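Hypothetical UPF0204 protein AF0625 (Archaeoglobus fulgidus, PDB 1YQE) probably hydrolyses D-aminoacyl-tRNA to free tRNA and D-amino acids with zinc as cofactor, which would limit the toxicity of these mischarged tRNAs. Local coordinates at residues Phe134-Glu139 against Arg202-Met207; Thr116-Val121 against Leu208-Thr213; Ala110-Gln115 against Phe214-Ala219; Arg125-Arg130 against Ala170-Glu175; Arg86-Val91 against Ile157-Glu162. All coordinates share one frame; numbering follows the deposited sequence.

Contact 1: residues Phe134-Glu139 against Arg202-Met207; sequences FEFTME and RQTEIM
Met138 and Thr204 mark the backbone approach, with CA atoms 5.2 Å apart, where strand 135-138 runs past helix segment 202-207 at an angle of 112° between their N-to-C directions. A nearly straight hydrogen bond crosses the contact: Met138 N donates to Thr204 OG1 over 2.9 Å, with 170° at the hydrogen. That hydroxyl lies beside its own backbone N, anti to the carbonyl carbon (chi1 -66°), and is also hydrogen-bonded to Ala200 O. Because a carbonyl can only accept, the threonine passes its proton back to Ala200 and offers its oxygen to the strand. Strand 135-138 is an edge strand of the mixed sheet, and Glu135, Thr137 and Glu139 pair with strand 88-92; the N-H of Met138 is instead met by a helix side chain. The other branch of the threonine, CG2, reaches Phe136 CE2 at 4.0 Å. Met138 and Met207 cross at about a right angle, Met138 CG lying 3.7 Å from Met207 CG. Both thioether chains bend at chi2 and chi3, and Met138 SD comes within 3.9 Å of Met207 CE. Helix 114-125 packs on the same group, with Val121 touching both Phe136 and Met207.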
# COMPACT_ATOMS: atom_id res chain seq x y z
N PHE A 134 7.49 2.78 -18.12
CA PHE A 134 6.92 2.90 -16.79
C PHE A 134 7.98 2.96 -15.70
O PHE A 134 9.08 2.43 -15.85
CB PHE A 134 5.98 1.73 -16.48
CG PHE A 134 4.58 1.93 -16.96
CD1 PHE A 134 4.27 1.89 -18.32
CD2 PHE A 134 3.55 2.17 -16.05
CE1 PHE A 134 2.97 2.08 -18.76
CE2 PHE A 134 2.24 2.36 -16.48
CZ PHE A 134 1.95 2.31 -17.84
N GLU A 135 7.63 3.61 -14.60
CA GLU A 135 8.54 3.73 -13.48
C GLU A 135 7.78 3.36 -12.21
O GLU A 135 6.57 3.55 -12.13
CB GLU A 135 9.04 5.18 -13.38
CG GLU A 135 10.07 5.41 -12.30
CD GLU A 135 10.58 6.84 -12.29
OE1 GLU A 135 11.13 7.29 -13.32
OE2 GLU A 135 10.42 7.52 -11.25
N PHE A 136 8.48 2.80 -11.23
CA PHE A 136 7.83 2.45 -9.98
C PHE A 136 8.10 3.51 -8.93
O PHE A 136 9.17 4.11 -8.89
CB PHE A 136 8.34 1.12 -9.41
CG PHE A 136 7.96 0.93 -7.97
CD1 PHE A 136 6.64 0.65 -7.62
CD2 PHE A 136 8.89 1.12 -6.96
CE1 PHE A 136 6.25 0.59 -6.29
CE2 PHE A 136 8.51 1.06 -5.62
CZ PHE A 136 7.19 0.79 -5.28
N THR A 137 7.12 3.73 -8.06
CA THR A 137 7.28 4.70 -7.00
C THR A 137 6.28 4.44 -5.88
O THR A 137 5.16 3.96 -6.11
CB THR A 137 7.08 6.15 -7.50
OG1 THR A 137 7.47 7.06 -6.47
CG2 THR A 137 5.63 6.40 -7.87
N MET A 138 6.71 4.72 -4.66
CA MET A 138 5.83 4.58 -3.52
C MET A 138 5.04 5.87 -3.51
O MET A 138 5.41 6.85 -4.17
CB MET A 138 6.64 4.49 -2.23
CG MET A 138 7.35 3.18 -1.98
SD MET A 138 6.18 1.83 -1.76
CE MET A 138 5.51 2.22 -0.14
N GLU A 139 3.93 5.86 -2.79
CA GLU A 139 3.11 7.05 -2.59
C GLU A 139 3.01 7.12 -1.08
O GLU A 139 2.94 6.08 -0.42
CB GLU A 139 1.71 6.88 -3.17
CG GLU A 139 1.57 7.17 -4.65
CD GLU A 139 0.13 7.06 -5.11
OE1 GLU A 139 -0.71 7.83 -4.58
OE2 GLU A 139 -0.17 6.22 -5.98
N ARG A 202 13.07 8.82 -1.21
CA ARG A 202 13.97 8.04 -0.36
C ARG A 202 13.35 6.68 -0.05
O ARG A 202 13.98 5.64 -0.22
CB ARG A 202 14.26 8.78 0.95
CG ARG A 202 14.90 10.17 0.80
CD ARG A 202 16.34 10.11 0.28
NE ARG A 202 16.40 9.83 -1.15
CZ ARG A 202 15.99 10.67 -2.10
NH1 ARG A 202 15.48 11.85 -1.78
NH2 ARG A 202 16.08 10.32 -3.38
N GLN A 203 12.09 6.70 0.40
CA GLN A 203 11.39 5.46 0.74
C GLN A 203 11.28 4.51 -0.45
O GLN A 203 11.36 3.30 -0.29
CB GLN A 203 10.00 5.77 1.30
CG GLN A 203 10.02 6.53 2.62
CD GLN A 203 9.91 8.04 2.43
OE1 GLN A 203 10.56 8.62 1.57
NE2 GLN A 203 9.07 8.67 3.25
N THR A 204 11.11 5.07 -1.64
CA THR A 204 11.02 4.25 -2.85
C THR A 204 12.34 3.52 -3.09
O THR A 204 12.35 2.33 -3.42
CB THR A 204 10.69 5.13 -4.09
OG1 THR A 204 9.38 5.67 -3.96
CG2 THR A 204 10.77 4.31 -5.38
N GLU A 205 13.46 4.22 -2.92
CA GLU A 205 14.77 3.62 -3.11
C GLU A 205 14.99 2.54 -2.04
O GLU A 205 15.56 1.48 -2.31
CB GLU A 205 15.86 4.69 -3.01
CG GLU A 205 15.62 5.88 -3.92
CD GLU A 205 16.59 7.02 -3.67
OE1 GLU A 205 16.93 7.28 -2.50
OE2 GLU A 205 17.01 7.67 -4.66
N ILE A 206 14.53 2.82 -0.83
CA ILE A 206 14.66 1.86 0.26
C ILE A 206 13.84 0.60 -0.03
O ILE A 206 14.28 -0.52 0.24
CB ILE A 206 14.25 2.50 1.62
CG1 ILE A 206 15.34 3.49 2.06
CG2 ILE A 206 14.04 1.42 2.69
CD1 ILE A 206 14.97 4.35 3.27
N MET A 207 12.65 0.78 -0.60
CA MET A 207 11.78 -0.35 -0.94
C MET A 207 12.39 -1.24 -2.03
O MET A 207 12.26 -2.46 -2.00
CB MET A 207 10.41 0.14 -1.42
CG MET A 207 9.50 0.65 -0.32
SD MET A 207 9.03 -0.70 0.80
CE MET A 207 7.67 -1.42 -0.10

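Contact 2: residues Thr116-Val121 against Leu208-Thr213; sequences TMKNYV and LTTTFT
An ST turn at Thr210, between helix 201-209 and strand 212-218, presents two carbonyls to the buried ammonium of Lys118. NZ of Lys118 donates to Thr210 O over 2.7 Å and to Phe212 O over 2.9 Å. It stands 44° above the plane of the Thr210 carbonyl and is tilted 35° from that of Phe212. Met207 O is a third hydrogen-bond partner, and the ring of Trp188 adds a cation-pi contact. The turn itself is defined by Phe212 N donating to Thr210 OG1 at 3.2 Å, a hydroxyl that also bonds to Ile206 O. It links helix to strand in a beta-alpha-beta unit, strands 189-194 and 212-218 being parallel neighbours with helix 201-209 between them in the chain. Lys118 reaches the turn with CG anti to the backbone N (chi1 -180°) and a single bend at chi2. Its CB packs 3.5 Å from Thr213 OG1, which is hydrogen-bonded to Pro114 O. An alanine in place of Lys118 would keep that CB contact but would probably leave the carbonyls of Met207, Thr210 and Phe212 without their shared cationic donor. One helical turn on, Val121 CG1 meets Leu208 CD2 at 3.7 Å.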
# COMPACT_ATOMS: atom_id res chain seq x y z
N THR A 116 3.74 -7.94 2.53
CA THR A 116 3.21 -8.17 1.19
C THR A 116 3.54 -7.00 0.27
O THR A 116 3.88 -7.21 -0.90
CB THR A 116 1.69 -8.39 1.23
OG1 THR A 116 1.41 -9.55 2.02
CG2 THR A 116 1.15 -8.60 -0.18
N MET A 117 3.46 -5.78 0.78
CA MET A 117 3.80 -4.63 -0.03
C MET A 117 5.24 -4.80 -0.53
O MET A 117 5.53 -4.56 -1.70
CB MET A 117 3.71 -3.35 0.80
CG MET A 117 2.30 -3.01 1.24
SD MET A 117 2.34 -1.80 2.56
CE MET A 117 2.91 -0.33 1.66
N LYS A 118 6.13 -5.24 0.37
CA LYS A 118 7.53 -5.44 0.02
C LYS A 118 7.72 -6.53 -1.02
O LYS A 118 8.43 -6.34 -2.01
CB LYS A 118 8.35 -5.80 1.27
CG LYS A 118 9.85 -6.02 1.02
CD LYS A 118 10.58 -4.73 0.62
CE LYS A 118 12.09 -4.92 0.60
NZ LYS A 118 12.83 -3.65 0.34
N ASN A 119 7.10 -7.68 -0.80
CA ASN A 119 7.22 -8.79 -1.74
C ASN A 119 6.66 -8.41 -3.10
O ASN A 119 7.17 -8.84 -4.14
CB ASN A 119 6.54 -10.03 -1.16
CG ASN A 119 7.29 -10.58 0.04
OD1 ASN A 119 8.52 -10.60 0.05
ND2 ASN A 119 6.56 -11.03 1.06
N TYR A 120 5.61 -7.59 -3.10
CA TYR A 120 5.02 -7.13 -4.34
C TYR A 120 6.02 -6.26 -5.09
O TYR A 120 6.25 -6.44 -6.28
CB TYR A 120 3.76 -6.31 -4.06
CG TYR A 120 3.26 -5.58 -5.29
CD1 TYR A 120 2.48 -6.22 -6.24
CD2 TYR A 120 3.58 -4.23 -5.50
CE1 TYR A 120 2.02 -5.56 -7.38
CE2 TYR A 120 3.13 -3.55 -6.64
CZ TYR A 120 2.35 -4.22 -7.57
OH TYR A 120 1.89 -3.57 -8.70
N VAL A 121 6.61 -5.30 -4.39
CA VAL A 121 7.57 -4.39 -5.02
C VAL A 121 8.78 -5.11 -5.61
O VAL A 121 9.23 -4.78 -6.71
CB VAL A 121 8.02 -3.31 -4.03
CG1 VAL A 121 9.18 -2.49 -4.61
CG2 VAL A 121 6.85 -2.40 -3.71
N LEU A 208 13.07 -0.61 -2.98
CA LEU A 208 13.67 -1.34 -4.09
C LEU A 208 15.05 -1.96 -3.85
O LEU A 208 15.41 -2.93 -4.53
CB LEU A 208 13.76 -0.43 -5.32
CG LEU A 208 12.46 -0.00 -6.01
CD1 LEU A 208 12.72 1.19 -6.93
CD2 LEU A 208 11.89 -1.17 -6.79
N THR A 209 15.81 -1.43 -2.89
CA THR A 209 17.17 -1.93 -2.68
C THR A 209 17.62 -2.37 -1.29
O THR A 209 18.77 -2.78 -1.13
CB THR A 209 18.19 -0.89 -3.16
OG1 THR A 209 18.16 0.24 -2.28
CG2 THR A 209 17.86 -0.43 -4.58
N THR A 210 16.75 -2.29 -0.29
CA THR A 210 17.15 -2.69 1.06
C THR A 210 16.27 -3.79 1.65
O THR A 210 15.38 -4.31 1.00
CB THR A 210 17.14 -1.47 2.02
OG1 THR A 210 15.79 -1.06 2.25
CG2 THR A 210 17.92 -0.30 1.41
N THR A 211 16.54 -4.15 2.91
CA THR A 211 15.78 -5.18 3.60
C THR A 211 14.66 -4.53 4.41
O THR A 211 14.06 -5.15 5.28
CB THR A 211 16.68 -5.98 4.56
OG1 THR A 211 17.30 -5.08 5.49
CG2 THR A 211 17.78 -6.73 3.77
N PHE A 212 14.38 -3.26 4.10
CA PHE A 212 13.35 -2.52 4.80
C PHE A 212 12.08 -2.33 3.99
O PHE A 212 12.12 -2.19 2.77
CB PHE A 212 13.85 -1.12 5.19
CG PHE A 212 14.31 -1.01 6.61
CD1 PHE A 212 15.61 -1.34 6.97
CD2 PHE A 212 13.43 -0.55 7.59
CE1 PHE A 212 16.04 -1.20 8.29
CE2 PHE A 212 13.85 -0.41 8.92
CZ PHE A 212 15.16 -0.74 9.27
N THR A 213 10.95 -2.33 4.69
CA THR A 213 9.67 -2.11 4.05
C THR A 213 9.01 -1.05 4.92
O THR A 213 9.53 -0.71 5.98
CB THR A 213 8.79 -3.37 4.02
OG1 THR A 213 7.60 -3.08 3.28
CG2 THR A 213 8.41 -3.83 5.43

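Contact 3: residues Ala110-Gln115 against Phe214-Ala219; sequences AKPSPQ and FGHNFA
His216 and Ala110 form the polar end of this contact: His216 NE2 donates to Ala110 O over 2.7 Å. The oxygen lies near the ring plane, at the imidazole edge, and the nitrogen approaches nearly along the C=O axis, at 161°. Pro112 packs tightly beside this bond. Pro112 CD lies 3.7 Å from His216 NE2, while Pro112 CB rests 3.7 Å from Gly215 CA. The chain turns a corner at Gly215, and a CB there would come close to Pro112 CG. Toward Pro114, which is partly exposed, the contact thins to the edge of one ring and carries no hydrogen bond between the two segments. Pro114, in the first turn of helix 114-125, touches by its ring, Pro114 CG lying 3.8 Å from Gly215 CA. Pro114 CB also lies 3.6 Å from Phe214 O, a buried carbonyl with no polar partner in the model, so it meets hydrocarbon where a donor might be expected. The contact thus joins the loop leading into helix 114-125 to strand 212-218, which pairs with strand 189-194 through Gly215 and His216. Thr141 OG1 bonds to His216 ND1 and to Asn217 N. The carbonyl of Ala110 can only accept, so NE2 must carry a hydrogen, and with both ring nitrogens engaged a flip of the imidazole would probably cost both bonds.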
# COMPACT_ATOMS: atom_id res chain seq x y z
N ALA A 110 -5.43 3.25 8.01
CA ALA A 110 -5.81 1.88 7.71
C ALA A 110 -4.65 0.98 8.13
O ALA A 110 -3.49 1.41 8.17
CB ALA A 110 -6.09 1.72 6.22
N LYS A 111 -4.95 -0.27 8.46
CA LYS A 111 -3.92 -1.22 8.86
C LYS A 111 -3.08 -1.57 7.63
O LYS A 111 -3.60 -2.05 6.63
CB LYS A 111 -4.59 -2.48 9.41
CG LYS A 111 -3.65 -3.63 9.79
CD LYS A 111 -2.87 -3.36 11.05
CE LYS A 111 -2.22 -4.64 11.58
NZ LYS A 111 -1.46 -4.41 12.83
N PRO A 112 -1.76 -1.32 7.68
CA PRO A 112 -0.91 -1.64 6.52
C PRO A 112 -0.56 -3.13 6.43
O PRO A 112 -0.85 -3.90 7.34
CB PRO A 112 0.33 -0.78 6.74
CG PRO A 112 0.43 -0.73 8.23
CD PRO A 112 -1.01 -0.54 8.68
N SER A 113 0.05 -3.52 5.32
CA SER A 113 0.48 -4.91 5.11
C SER A 113 1.90 -4.79 4.55
O SER A 113 2.15 -5.08 3.38
CB SER A 113 -0.44 -5.61 4.11
OG SER A 113 -0.22 -7.01 4.09
N PRO A 114 2.85 -4.36 5.40
CA PRO A 114 4.27 -4.15 5.09
C PRO A 114 5.01 -5.28 4.38
O PRO A 114 5.77 -5.03 3.45
CB PRO A 114 4.88 -3.83 6.45
CG PRO A 114 3.75 -3.21 7.19
CD PRO A 114 2.60 -4.12 6.83
N GLN A 115 4.79 -6.51 4.81
CA GLN A 115 5.48 -7.65 4.20
C GLN A 115 5.05 -7.87 2.75
O GLN A 115 5.89 -7.97 1.86
CB GLN A 115 5.24 -8.92 5.02
CG GLN A 115 5.68 -8.81 6.48
CD GLN A 115 7.14 -8.40 6.64
OE1 GLN A 115 8.02 -8.87 5.91
NE2 GLN A 115 7.40 -7.54 7.62
N PHE A 214 7.89 -0.52 4.46
CA PHE A 214 7.18 0.51 5.19
C PHE A 214 5.73 0.14 5.43
O PHE A 214 5.16 -0.68 4.71
CB PHE A 214 7.20 1.83 4.40
CG PHE A 214 8.56 2.45 4.29
CD1 PHE A 214 9.01 3.34 5.27
CD2 PHE A 214 9.40 2.14 3.24
CE1 PHE A 214 10.28 3.89 5.20
CE2 PHE A 214 10.68 2.68 3.16
CZ PHE A 214 11.12 3.56 4.14
N GLY A 215 5.16 0.74 6.46
CA GLY A 215 3.75 0.55 6.76
C GLY A 215 3.17 1.86 6.26
O GLY A 215 2.67 1.95 5.14
N HIS A 216 3.26 2.90 7.08
CA HIS A 216 2.76 4.21 6.70
C HIS A 216 3.93 5.14 6.41
O HIS A 216 5.06 4.88 6.83
CB HIS A 216 1.87 4.78 7.81
CG HIS A 216 0.48 4.23 7.80
ND1 HIS A 216 -0.43 4.56 6.81
CD2 HIS A 216 -0.14 3.34 8.60
CE1 HIS A 216 -1.55 3.88 7.01
NE2 HIS A 216 -1.40 3.13 8.09
N ASN A 217 3.65 6.20 5.66
CA ASN A 217 4.65 7.19 5.28
C ASN A 217 3.95 8.53 5.28
O ASN A 217 2.86 8.66 4.74
CB ASN A 217 5.20 6.91 3.88
CG ASN A 217 6.42 6.02 3.89
OD1 ASN A 217 7.41 6.32 4.55
ND2 ASN A 217 6.37 4.92 3.13
N PHE A 218 4.58 9.54 5.89
CA PHE A 218 3.97 10.85 5.95
C PHE A 218 4.80 11.93 5.25
O PHE A 218 5.95 12.18 5.61
CB PHE A 218 3.70 11.21 7.41
CG PHE A 218 2.84 10.20 8.11
CD1 PHE A 218 1.52 10.02 7.73
CD2 PHE A 218 3.37 9.40 9.12
CE1 PHE A 218 0.73 9.04 8.33
CE2 PHE A 218 2.59 8.42 9.73
CZ PHE A 218 1.27 8.24 9.33
N ALA A 219 4.19 12.56 4.25
CA ALA A 219 4.84 13.60 3.47
C ALA A 219 5.09 14.87 4.27
O ALA A 219 4.46 15.11 5.30
CB ALA A 219 4.00 13.93 2.25

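Contact 4: residues Arg125-Arg130 against Ala170-Glu175; sequences RERLDR and AEVVAE
Arg127 and Glu175 make the shortest of the salt bridges here, Arg127 NE donating to Glu175 OE1 over 2.7 Å. The oxygen lies near the guanidinium plane but is met from above the carboxylate plane, the two planes standing 86° apart. Arg130 works end-on: its NH1 lies 3.1 Å and its NH2 3.2 Å from Glu171 OE1, NH1 meeting the oxygen on its syn lone pair. NH1 also reaches Glu175 OE2 at a long 3.3 Å. One water closes a second path, accepting from Arg130 NH1 at 2.7 Å and donating to Glu175 OE1 at 2.8 Å. The four side chains form a salt-bridge network at the surface, with the acids one turn apart on helix 167-182 and the arginines on the loop between helix 114-125 and strand 135-138. Val172 covers one face of the Arg130 guanidinium, its CG2 3.9 Å from the plane over the centre. An alanine in place of Glu175 would keep the CB that lies over one face of Arg127, but would probably leave Arg127 NE and the water without their carboxylate partner. Farther out, Asp179 pairs with Arg127 NH2 and Glu168 with Arg130 NH2, while Ala123 O holds Arg127 NH1.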
# COMPACT_ATOMS: atom_id res chain seq x y z
N ARG A 125 9.80 -5.15 -9.47
CA ARG A 125 11.12 -4.72 -9.89
C ARG A 125 11.69 -5.72 -10.90
O ARG A 125 12.30 -5.34 -11.90
CB ARG A 125 12.05 -4.63 -8.69
CG ARG A 125 13.38 -3.93 -8.97
CD ARG A 125 14.36 -4.14 -7.82
NE ARG A 125 14.86 -5.51 -7.79
CZ ARG A 125 15.68 -5.99 -6.85
NH1 ARG A 125 16.10 -5.23 -5.86
NH2 ARG A 125 16.08 -7.26 -6.92
N GLU A 126 11.49 -7.00 -10.62
CA GLU A 126 11.98 -8.08 -11.47
C GLU A 126 11.39 -8.04 -12.89
O GLU A 126 11.99 -8.56 -13.83
CB GLU A 126 11.67 -9.42 -10.81
CG GLU A 126 12.36 -10.62 -11.43
CD GLU A 126 12.04 -11.91 -10.70
OE1 GLU A 126 12.62 -12.96 -11.05
OE2 GLU A 126 11.20 -11.88 -9.77
N ARG A 127 10.22 -7.42 -13.03
CA ARG A 127 9.54 -7.36 -14.32
C ARG A 127 9.44 -5.96 -14.94
O ARG A 127 8.94 -5.82 -16.06
CB ARG A 127 8.11 -7.89 -14.19
CG ARG A 127 7.98 -9.30 -13.67
CD ARG A 127 6.51 -9.63 -13.51
NE ARG A 127 6.27 -11.04 -13.19
CZ ARG A 127 6.53 -11.60 -12.02
NH1 ARG A 127 7.03 -10.88 -11.02
NH2 ARG A 127 6.28 -12.89 -11.84
N LEU A 128 9.89 -4.94 -14.22
CA LEU A 128 9.79 -3.57 -14.70
C LEU A 128 10.32 -3.30 -16.11
O LEU A 128 9.80 -2.43 -16.81
CB LEU A 128 10.47 -2.61 -13.72
CG LEU A 128 9.73 -2.27 -12.42
CD1 LEU A 128 10.58 -1.34 -11.59
CD2 LEU A 128 8.40 -1.61 -12.74
N ASP A 129 11.35 -4.03 -16.53
CA ASP A 129 11.91 -3.81 -17.86
C ASP A 129 11.01 -4.24 -19.01
O ASP A 129 11.30 -3.97 -20.18
CB ASP A 129 13.28 -4.48 -17.98
CG ASP A 129 14.33 -3.80 -17.13
OD1 ASP A 129 14.44 -2.56 -17.19
OD2 ASP A 129 15.06 -4.50 -16.40
N ARG A 130 9.90 -4.91 -18.68
CA ARG A 130 8.95 -5.33 -19.70
C ARG A 130 8.17 -4.11 -20.18
O ARG A 130 7.66 -4.09 -21.30
CB ARG A 130 7.99 -6.38 -19.15
CG ARG A 130 8.54 -7.80 -19.13
CD ARG A 130 7.47 -8.78 -18.70
NE ARG A 130 6.26 -8.62 -19.49
CZ ARG A 130 5.07 -9.12 -19.17
NH1 ARG A 130 4.92 -9.82 -18.05
NH2 ARG A 130 4.02 -8.89 -19.95
N ALA A 170 -1.45 -3.92 -16.60
CA ALA A 170 -2.30 -4.63 -15.64
C ALA A 170 -1.84 -6.07 -15.46
O ALA A 170 -1.96 -6.63 -14.38
CB ALA A 170 -3.74 -4.60 -16.11
N GLU A 171 -1.31 -6.65 -16.54
CA GLU A 171 -0.83 -8.02 -16.52
C GLU A 171 0.44 -8.11 -15.67
O GLU A 171 0.66 -9.09 -14.95
CB GLU A 171 -0.57 -8.49 -17.96
CG GLU A 171 -0.46 -9.99 -18.15
CD GLU A 171 0.84 -10.55 -17.62
OE1 GLU A 171 1.88 -9.87 -17.76
OE2 GLU A 171 0.83 -11.67 -17.07
N VAL A 172 1.29 -7.09 -15.76
CA VAL A 172 2.52 -7.06 -14.98
C VAL A 172 2.17 -6.92 -13.50
O VAL A 172 2.77 -7.58 -12.66
CB VAL A 172 3.43 -5.89 -15.43
CG1 VAL A 172 4.58 -5.71 -14.45
CG2 VAL A 172 3.99 -6.18 -16.82
N VAL A 173 1.20 -6.07 -13.19
CA VAL A 173 0.78 -5.87 -11.81
C VAL A 173 0.19 -7.17 -11.26
O VAL A 173 0.48 -7.56 -10.13
CB VAL A 173 -0.30 -4.77 -11.69
CG1 VAL A 173 -0.96 -4.82 -10.30
CG2 VAL A 173 0.34 -3.41 -11.92
N ALA A 174 -0.64 -7.83 -12.07
CA ALA A 174 -1.26 -9.08 -11.65
C ALA A 174 -0.21 -10.14 -11.33
O ALA A 174 -0.34 -10.85 -10.34
CB ALA A 174 -2.20 -9.59 -12.74
N GLU A 175 0.82 -10.24 -12.15
CA GLU A 175 1.88 -11.21 -11.92
C GLU A 175 2.63 -10.89 -10.63
O GLU A 175 2.95 -11.79 -9.85
CB GLU A 175 2.87 -11.24 -13.08
CG GLU A 175 2.41 -12.06 -14.28
CD GLU A 175 3.50 -12.21 -15.32
OE1 GLU A 175 4.68 -12.42 -14.94
OE2 GLU A 175 3.19 -12.15 -16.53
O HOH W 1 6.62 -10.99 -16.31

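Contact 5: residues Arg86-Val91 against Ile157-Glu162; sequences RKIFTV and IGSTEE
Ile157 faces Phe89 as a non-hydrogen-bonded antiparallel pair, their CA atoms 4.7 Å apart. Ile157 CG1 approaches the edge of the Phe89 ring, 4.3 Å from CD1 of that ring. Gly158 forms the hydrogen-bonded pair with Ile88: Gly158 N donates to Ile88 O over 2.6 Å, and Ile88 N to Gly158 O over 2.7 Å. The second bond is off-plane, its donor 54° above the Gly158 carbonyl plane, and the same oxygen takes a CA-H...O contact from Lys87 CA at 3.1 Å. The peptide between Gly158 and Ser159 is modelled cis. Beyond it Ser159 OG donates to Arg86 O over 2.8 Å, its torsion setting OG anti to the carbonyl carbon (chi1 -69°). The Ser159 side chain is about 8 Å from the bound pyrophosphate, whose pocket includes Glu156, just before Ile157. Thr160 then N-caps helix 161-164, its OG1 accepting from Glu162 N at 3.2 Å. The short axes of strands 88-91 and 157-159 cross at 114°, consistent with a pairing of only two bridges between these segments. Strand 88-92 lies between strands 152-159 and 135-138 in the mixed sheet, and Phe89 and Ile157 pack together against Ala169 and Val173 of helix 167-182.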
# COMPACT_ATOMS: atom_id res chain seq x y z
N ARG A 86 2.34 11.08 -15.51
CA ARG A 86 3.44 10.12 -15.62
C ARG A 86 2.93 8.68 -15.64
O ARG A 86 1.89 8.37 -15.07
CB ARG A 86 4.39 10.29 -14.43
CG ARG A 86 5.16 11.60 -14.40
CD ARG A 86 5.90 11.73 -13.08
NE ARG A 86 6.67 10.53 -12.78
CZ ARG A 86 7.34 10.32 -11.65
NH1 ARG A 86 7.33 11.24 -10.69
NH2 ARG A 86 8.02 9.19 -11.48
N LYS A 87 3.68 7.80 -16.31
CA LYS A 87 3.31 6.39 -16.37
C LYS A 87 3.99 5.73 -15.18
O LYS A 87 5.22 5.59 -15.15
CB LYS A 87 3.80 5.76 -17.68
CG LYS A 87 3.12 6.32 -18.93
CD LYS A 87 3.63 5.62 -20.18
CE LYS A 87 2.93 6.12 -21.43
NZ LYS A 87 1.48 5.78 -21.44
N ILE A 88 3.21 5.32 -14.19
CA ILE A 88 3.78 4.72 -13.00
C ILE A 88 2.98 3.59 -12.37
O ILE A 88 1.78 3.45 -12.59
CB ILE A 88 3.99 5.79 -11.89
CG1 ILE A 88 2.70 6.58 -11.68
CG2 ILE A 88 5.14 6.73 -12.26
CD1 ILE A 88 2.80 7.65 -10.60
N PHE A 89 3.69 2.78 -11.60
CA PHE A 89 3.11 1.69 -10.83
C PHE A 89 3.30 2.21 -9.41
O PHE A 89 4.41 2.61 -9.06
CB PHE A 89 3.93 0.40 -10.99
CG PHE A 89 3.83 -0.22 -12.35
CD1 PHE A 89 2.62 -0.74 -12.81
CD2 PHE A 89 4.95 -0.33 -13.16
CE1 PHE A 89 2.53 -1.36 -14.06
CE2 PHE A 89 4.88 -0.95 -14.41
CZ PHE A 89 3.66 -1.46 -14.86
N THR A 90 2.26 2.24 -8.59
CA THR A 90 2.45 2.74 -7.24
C THR A 90 1.92 1.81 -6.16
O THR A 90 1.14 0.90 -6.41
CB THR A 90 1.79 4.12 -7.03
OG1 THR A 90 0.36 3.97 -6.99
CG2 THR A 90 2.16 5.08 -8.16
N VAL A 91 2.40 2.06 -4.94
CA VAL A 91 1.99 1.32 -3.76
C VAL A 91 1.86 2.33 -2.62
O VAL A 91 2.69 3.24 -2.48
CB VAL A 91 3.02 0.25 -3.36
CG1 VAL A 91 2.63 -0.38 -2.02
CG2 VAL A 91 3.10 -0.83 -4.43
N ILE A 157 -1.94 1.62 -11.00
CA ILE A 157 -1.34 1.93 -12.29
C ILE A 157 -1.71 3.38 -12.57
O ILE A 157 -2.89 3.72 -12.59
CB ILE A 157 -1.93 1.07 -13.41
CG1 ILE A 157 -1.67 -0.41 -13.14
CG2 ILE A 157 -1.34 1.48 -14.75
CD1 ILE A 157 -2.29 -1.33 -14.17
N GLY A 158 -0.73 4.24 -12.75
CA GLY A 158 -1.16 5.44 -13.46
C GLY A 158 -0.24 6.02 -14.52
O GLY A 158 0.67 5.37 -15.02
N SER A 159 -0.98 7.28 -14.78
CA SER A 159 -1.68 8.33 -14.04
C SER A 159 -2.94 8.81 -14.76
O SER A 159 -3.72 9.58 -14.20
CB SER A 159 -0.75 9.53 -13.80
OG SER A 159 0.28 9.20 -12.89
N THR A 160 -3.13 8.34 -15.99
CA THR A 160 -4.29 8.73 -16.77
C THR A 160 -4.96 7.52 -17.40
O THR A 160 -4.51 6.38 -17.24
CB THR A 160 -3.92 9.70 -17.91
OG1 THR A 160 -3.36 8.96 -19.01
CG2 THR A 160 -2.90 10.72 -17.43
N GLU A 161 -6.05 7.78 -18.12
CA GLU A 161 -6.81 6.74 -18.80
C GLU A 161 -5.94 5.92 -19.75
O GLU A 161 -6.19 4.73 -19.97
CB GLU A 161 -7.97 7.37 -19.57
CG GLU A 161 -8.99 6.38 -20.10
CD GLU A 161 -9.75 5.67 -18.99
OE1 GLU A 161 -10.42 6.36 -18.20
OE2 GLU A 161 -9.66 4.43 -18.92
N GLU A 162 -4.93 6.56 -20.33
CA GLU A 162 -4.04 5.86 -21.24
C GLU A 162 -3.39 4.67 -20.53
O GLU A 162 -3.29 3.58 -21.10
CB GLU A 162 -2.94 6.80 -21.74
CG GLU A 162 -3.34 7.60 -22.97
CD GLU A 162 -3.71 6.71 -24.14
OE1 GLU A 162 -2.90 5.82 -24.48
OE2 GLU A 162 -4.81 6.89 -24.71

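Overall arrangement
The first segments of contacts 5, 3, 2, 4 and 1 follow in that order along the chain, and the second segments of contacts 5, 4, 1, 2 and 3 come later, the last three forming one run, 202-219. Contacts 1, 2 and 3 join that run, from helix 201-209 into strand 212-218 of the parallel sheet, to helix 114-125, the loop before it and edge strand 135-138. Contacts 4 and 5, centres 13 Å apart, meet where helix 167-182 covers the mixed sheet. Contacts 3 and 4 lie farthest apart, centres 22 Å, without touching. Helix 114-125 touches strands 88-92, 135-138 and 152-159 of the mixed sheet and strands 189-194 and 212-218 of the parallel one, so it bridges the two sheets.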